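Local coordinates for protein RpfR (Cronobacter turicensis, PDB 6DGG) that carries a PAS domain, a fold common in sensory proteins, whose interior pocket binds lauric acid, at residues G39-V42 with F43-F46; G31-E34 with Q35-I38. One frame throughout, in Å; residues are numbered along the deposited sequence.

Contact 1 (39-42 with 43-46) and contact 2 (31-34 with 35-38) follow each other along one stretch of the PAS domain. Each is a turn that starts a short helix, 34-37 in contact 2 and 42-46 in contact 1. Their centres are about 11 Å apart, and their apolar side chains touch. F46 CZ lies 4.0 Å from L32 CD1, and L45 CD2 lies 4.0 Å from V37 CG1. Contact 1 reaches lauric acid directly through V42 and F46, two residues of the pocket. Contact 2 stands farther back: the V37 side chain is about 8 Å from the ligand.

Contact 1. Residues G39-V42 with F43-F46; sequences GQNV and FTLF. With DAO (lauric acid), chain B.
N41 is the N-cap of helix 42-46: its OD1 holds the first N-H groups of the helix. N41 OD1 accepts from T44 N at 3.2 Å, with an N-H...O angle of 161°. The N-H arrives in the amide plane, on a lone pair. A weak bond from F43 N shares the same oxygen. The amide reaches these N-H groups because CG is anti to the backbone N (chi1 -170°).

V42 presents its two methyls to different partners. V42 CG1 sits over one face of the F43 ring in a CH-pi contact, 3.9 Å from the centroid. V42 CG2 faces the ligand, 3.6 Å from C7 of lauric acid. V42 CG2 also lies 3.8 Å from F46 CD2. The F46 ring is sandwiched: L45 CG lies over the centre of one face, and C10 of lauric acid lies over the opposite face, toward the rim. The backbone bonds L45 N to N41 O and F46 N to V42 O form the first helical turn. L45 CD2 lies 4.1 Å from Q40 CB.

Farther out, N41 ND2 donates to N18 OD1, which ties the cap to the turn before strand 19-22. The F43 side chain packs on helix 49-65, while V42 and F46 both touch I19.

The chemistry divides in two. The N41 amide uses its oxygen for the helix start and its nitrogen for N18, which should fix its rotation. V42 and F46 give the alkyl chain an apolar surface, while hydrogen bonds with R73, Y69, S55 and N58 also hold the ligand.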
loop_
_atom_site.group_PDB
_atom_site.type_symbol
_atom_site.label_atom_id
_atom_site.label_comp_id
_atom_site.label_asym_id
_atom_site.label_seq_id
_atom_site.Cartn_x
_atom_site.Cartn_y
_atom_site.Cartn_z
ATOM N N GLY A 39 -9.178 -4.467 6.894
ATOM C CA GLY A 39 -10.469 -4.572 6.250
ATOM C C GLY A 39 -10.895 -3.345 5.473
ATOM O O GLY A 39 -11.895 -3.414 4.747
ATOM N N GLN A 40 -10.184 -2.232 5.605
ATOM C CA GLN A 40 -10.519 -1.002 4.903
ATOM C C GLN A 40 -9.839 -0.983 3.542
ATOM O O GLN A 40 -8.809 -1.626 3.326
ATOM C CB GLN A 40 -10.060 0.219 5.705
ATOM C CG GLN A 40 -10.660 0.326 7.085
ATOM C CD GLN A 40 -12.126 0.680 7.074
ATOM O OE1 GLN A 40 -12.698 1.000 6.030
ATOM N NE2 GLN A 40 -12.742 0.646 8.247
ATOM N N ASN A 41 -10.409 -0.201 2.630
ATOM C CA ASN A 41 -9.924 -0.150 1.258
ATOM C C ASN A 41 -8.785 0.854 1.111
ATOM O O ASN A 41 -8.954 2.049 1.379
ATOM C CB ASN A 41 -11.039 0.189 0.278
ATOM C CG ASN A 41 -10.590 0.007 -1.138
ATOM O OD1 ASN A 41 -10.131 0.951 -1.778
ATOM N ND2 ASN A 41 -10.650 -1.226 -1.620
ATOM N N VAL A 42 -7.644 0.370 0.620
ATOM C CA VAL A 42 -6.443 1.189 0.556
ATOM C C VAL A 42 -6.586 2.313 -0.467
ATOM O O VAL A 42 -6.038 3.409 -0.277
ATOM C CB VAL A 42 -5.234 0.275 0.272
ATOM C CG1 VAL A 42 -5.182 -0.161 -1.186
ATOM C CG2 VAL A 42 -3.960 0.947 0.683
ATOM N N PHE A 43 -7.305 2.069 -1.566
ATOM C CA PHE A 43 -7.406 3.061 -2.628
ATOM C C PHE A 43 -8.213 4.269 -2.175
ATOM O O PHE A 43 -7.789 5.418 -2.346
ATOM C CB PHE A 43 -8.054 2.449 -3.871
ATOM C CG PHE A 43 -7.475 1.125 -4.276
ATOM C CD1 PHE A 43 -6.135 1.001 -4.595
ATOM C CD2 PHE A 43 -8.286 0.001 -4.347
ATOM C CE1 PHE A 43 -5.612 -0.226 -4.977
ATOM C CE2 PHE A 43 -7.770 -1.219 -4.734
ATOM C CZ PHE A 43 -6.431 -1.336 -5.041
ATOM N N THR A 44 -9.400 4.036 -1.617
ATOM C CA THR A 44 -10.234 5.173 -1.251
ATOM C C THR A 44 -9.694 5.869 -0.011
ATOM O O THR A 44 -9.909 7.073 0.166
ATOM C CB THR A 44 -11.684 4.728 -1.061
ATOM O OG1 THR A 44 -11.753 3.772 -0.004
ATOM C CG2 THR A 44 -12.224 4.094 -2.337
ATOM N N LEU A 45 -8.961 5.143 0.830
ATOM C CA LEU A 45 -8.450 5.716 2.067
ATOM C C LEU A 45 -7.199 6.562 1.840
ATOM O O LEU A 45 -7.028 7.596 2.496
ATOM C CB LEU A 45 -8.176 4.586 3.061
ATOM C CG LEU A 45 -7.772 4.896 4.502
ATOM C CD1 LEU A 45 -8.659 5.956 5.128
ATOM C CD2 LEU A 45 -7.838 3.603 5.315
ATOM N N PHE A 46 -6.312 6.158 0.925
ATOM C CA PHE A 46 -4.977 6.755 0.853
ATOM C C PHE A 46 -4.610 7.340 -0.505
ATOM O O PHE A 46 -3.451 7.744 -0.694
ATOM C CB PHE A 46 -3.897 5.749 1.278
ATOM C CG PHE A 46 -4.025 5.292 2.694
ATOM C CD1 PHE A 46 -3.921 6.197 3.736
ATOM C CD2 PHE A 46 -4.265 3.954 2.989
ATOM C CE1 PHE A 46 -4.032 5.775 5.048
ATOM C CE2 PHE A 46 -4.380 3.529 4.291
ATOM C CZ PHE A 46 -4.269 4.441 5.328
HETATM O O1 DAO B . -0.783 0.957 -7.781
HETATM O O2 DAO B . 0.089 -0.877 -8.557
HETATM C C1 DAO B . -0.417 -0.231 -7.595
HETATM C C2 DAO B . -0.626 -0.860 -6.207
HETATM C C3 DAO B . -0.150 0.078 -5.077
HETATM C C4 DAO B . -0.652 -0.321 -3.672
HETATM C C5 DAO B . -0.013 0.592 -2.608
HETATM C C6 DAO B . -0.511 0.417 -1.152
HETATM C C7 DAO B . -0.616 1.817 -0.493
HETATM C C8 DAO B . -0.342 1.877 1.016
HETATM C C9 DAO B . -0.289 3.354 1.438
HETATM C C10 DAO B . -0.414 3.594 2.949
HETATM C C11 DAO B . 0.933 3.574 3.676
HETATM C C12 DAO B . 1.658 4.915 3.550
#

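Contact 2. Residues G31-E34 with Q35-I38; sequences GLKE and QEVI
G31 O and E36 OE2 are joined by one water, which donates to both, at 2.7 Å to G31 O. The positive phi of G31 takes the chain out of helix 24-30. L32 follows, with its CB 3.8 Å from V37 CG1; its CD1 lies equally near that methyl. L32 CD2 lies near E36 OE2, so the carboxylate has an apolar neighbour as well.

K33 N donates to E36 OE2 at 2.9 Å, almost straight (176°). The N-H meets the anti side of the carboxylate, 23° out of its plane. With the water, this gives OE2 two partners. K33 O accepts from E36 N at 2.8 Å and only weakly from V37 N.

E34 O takes two N-H groups, from V37 and I38. I38 CG2 packs against E34 CG at 4.0 Å. The E34 carboxylate binds R21 in a salt bridge and accepts from F22 N on strand 19-22.

The mix of three- and four-residue backbone bonds marks a single, irregular helical turn. It is one of the short helices that link the strands 19-22 and 69-77 of this PAS fold.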
loop_
_atom_site.group_PDB
_atom_site.type_symbol
_atom_site.label_atom_id
_atom_site.label_comp_id
_atom_site.label_asym_id
_atom_site.label_seq_id
_atom_site.Cartn_x
_atom_site.Cartn_y
_atom_site.Cartn_z
ATOM N N GLY A 31 -1.114 8.470 10.685
ATOM C CA GLY A 31 -1.825 8.702 11.922
ATOM C C GLY A 31 -2.860 7.655 12.256
ATOM O O GLY A 31 -3.631 7.854 13.198
ATOM N N LEU A 32 -2.892 6.541 11.522
ATOM C CA LEU A 32 -3.882 5.484 11.704
ATOM C C LEU A 32 -3.179 4.214 12.170
ATOM O O LEU A 32 -2.085 3.891 11.692
ATOM C CB LEU A 32 -4.634 5.204 10.385
ATOM C CG LEU A 32 -5.494 6.360 9.845
ATOM C CD1 LEU A 32 -6.096 6.021 8.484
ATOM C CD2 LEU A 32 -6.567 6.743 10.821
ATOM N N LYS A 33 -3.799 3.503 13.112
ATOM C CA LYS A 33 -3.245 2.250 13.599
ATOM C C LYS A 33 -3.656 1.094 12.696
ATOM O O LYS A 33 -4.716 1.113 12.060
ATOM C CB LYS A 33 -3.730 1.956 15.021
ATOM C CG LYS A 33 -3.389 3.010 16.051
ATOM C CD LYS A 33 -3.938 2.618 17.423
ATOM C CE LYS A 33 -3.819 3.762 18.427
ATOM N NZ LYS A 33 -4.462 3.447 19.739
ATOM N N GLU A 34 -2.810 0.064 12.665
ATOM C CA GLU A 34 -3.135 -1.150 11.926
ATOM C C GLU A 34 -4.544 -1.649 12.247
ATOM O O GLU A 34 -5.304 -2.003 11.342
ATOM C CB GLU A 34 -2.099 -2.231 12.227
ATOM C CG GLU A 34 -2.341 -3.522 11.460
ATOM C CD GLU A 34 -1.200 -4.503 11.612
ATOM O OE1 GLU A 34 -0.791 -4.734 12.768
ATOM O OE2 GLU A 34 -0.731 -5.048 10.587
ATOM N N GLN A 35 -4.911 -1.688 13.532
ATOM C CA GLN A 35 -6.226 -2.201 13.904
ATOM C C GLN A 35 -7.349 -1.360 13.318
ATOM O O GLN A 35 -8.465 -1.860 13.146
ATOM C CB GLN A 35 -6.375 -2.226 15.422
ATOM C CG GLN A 35 -5.647 -3.349 16.114
ATOM C CD GLN A 35 -5.713 -3.217 17.625
ATOM O OE1 GLN A 35 -5.767 -2.108 18.158
ATOM N NE2 GLN A 35 -5.719 -4.347 18.324
ATOM N N GLU A 36 -7.088 -0.080 13.038
ATOM C CA GLU A 36 -8.112 0.810 12.512
ATOM C C GLU A 36 -8.306 0.659 11.017
ATOM O O GLU A 36 -9.336 1.102 10.496
ATOM C CB GLU A 36 -7.714 2.268 12.734
ATOM C CG GLU A 36 -7.749 2.759 14.158
ATOM C CD GLU A 36 -7.450 4.238 14.212
ATOM O OE1 GLU A 36 -8.404 5.044 14.196
ATOM O OE2 GLU A 36 -6.259 4.597 14.217
ATOM N N VAL A 37 -7.332 0.095 10.308
ATOM C CA VAL A 37 -7.373 0.049 8.852
ATOM C C VAL A 37 -7.528 -1.357 8.297
ATOM O O VAL A 37 -7.814 -1.500 7.101
ATOM C CB VAL A 37 -6.172 0.779 8.209
ATOM C CG1 VAL A 37 -6.150 2.233 8.663
ATOM C CG2 VAL A 37 -4.854 0.104 8.547
ATOM N N ILE A 38 -7.372 -2.401 9.108
ATOM C CA ILE A 38 -7.573 -3.733 8.554
ATOM C C ILE A 38 -9.015 -3.870 8.076
ATOM O O ILE A 38 -9.968 -3.419 8.735
ATOM C CB ILE A 38 -7.117 -4.852 9.508
ATOM C CG1 ILE A 38 -7.738 -4.711 10.898
ATOM C CG2 ILE A 38 -5.584 -4.856 9.583
ATOM C CD1 ILE A 38 -7.339 -5.852 11.870
HETATM O O HOH W 1 -5.403 6.900 15.001
#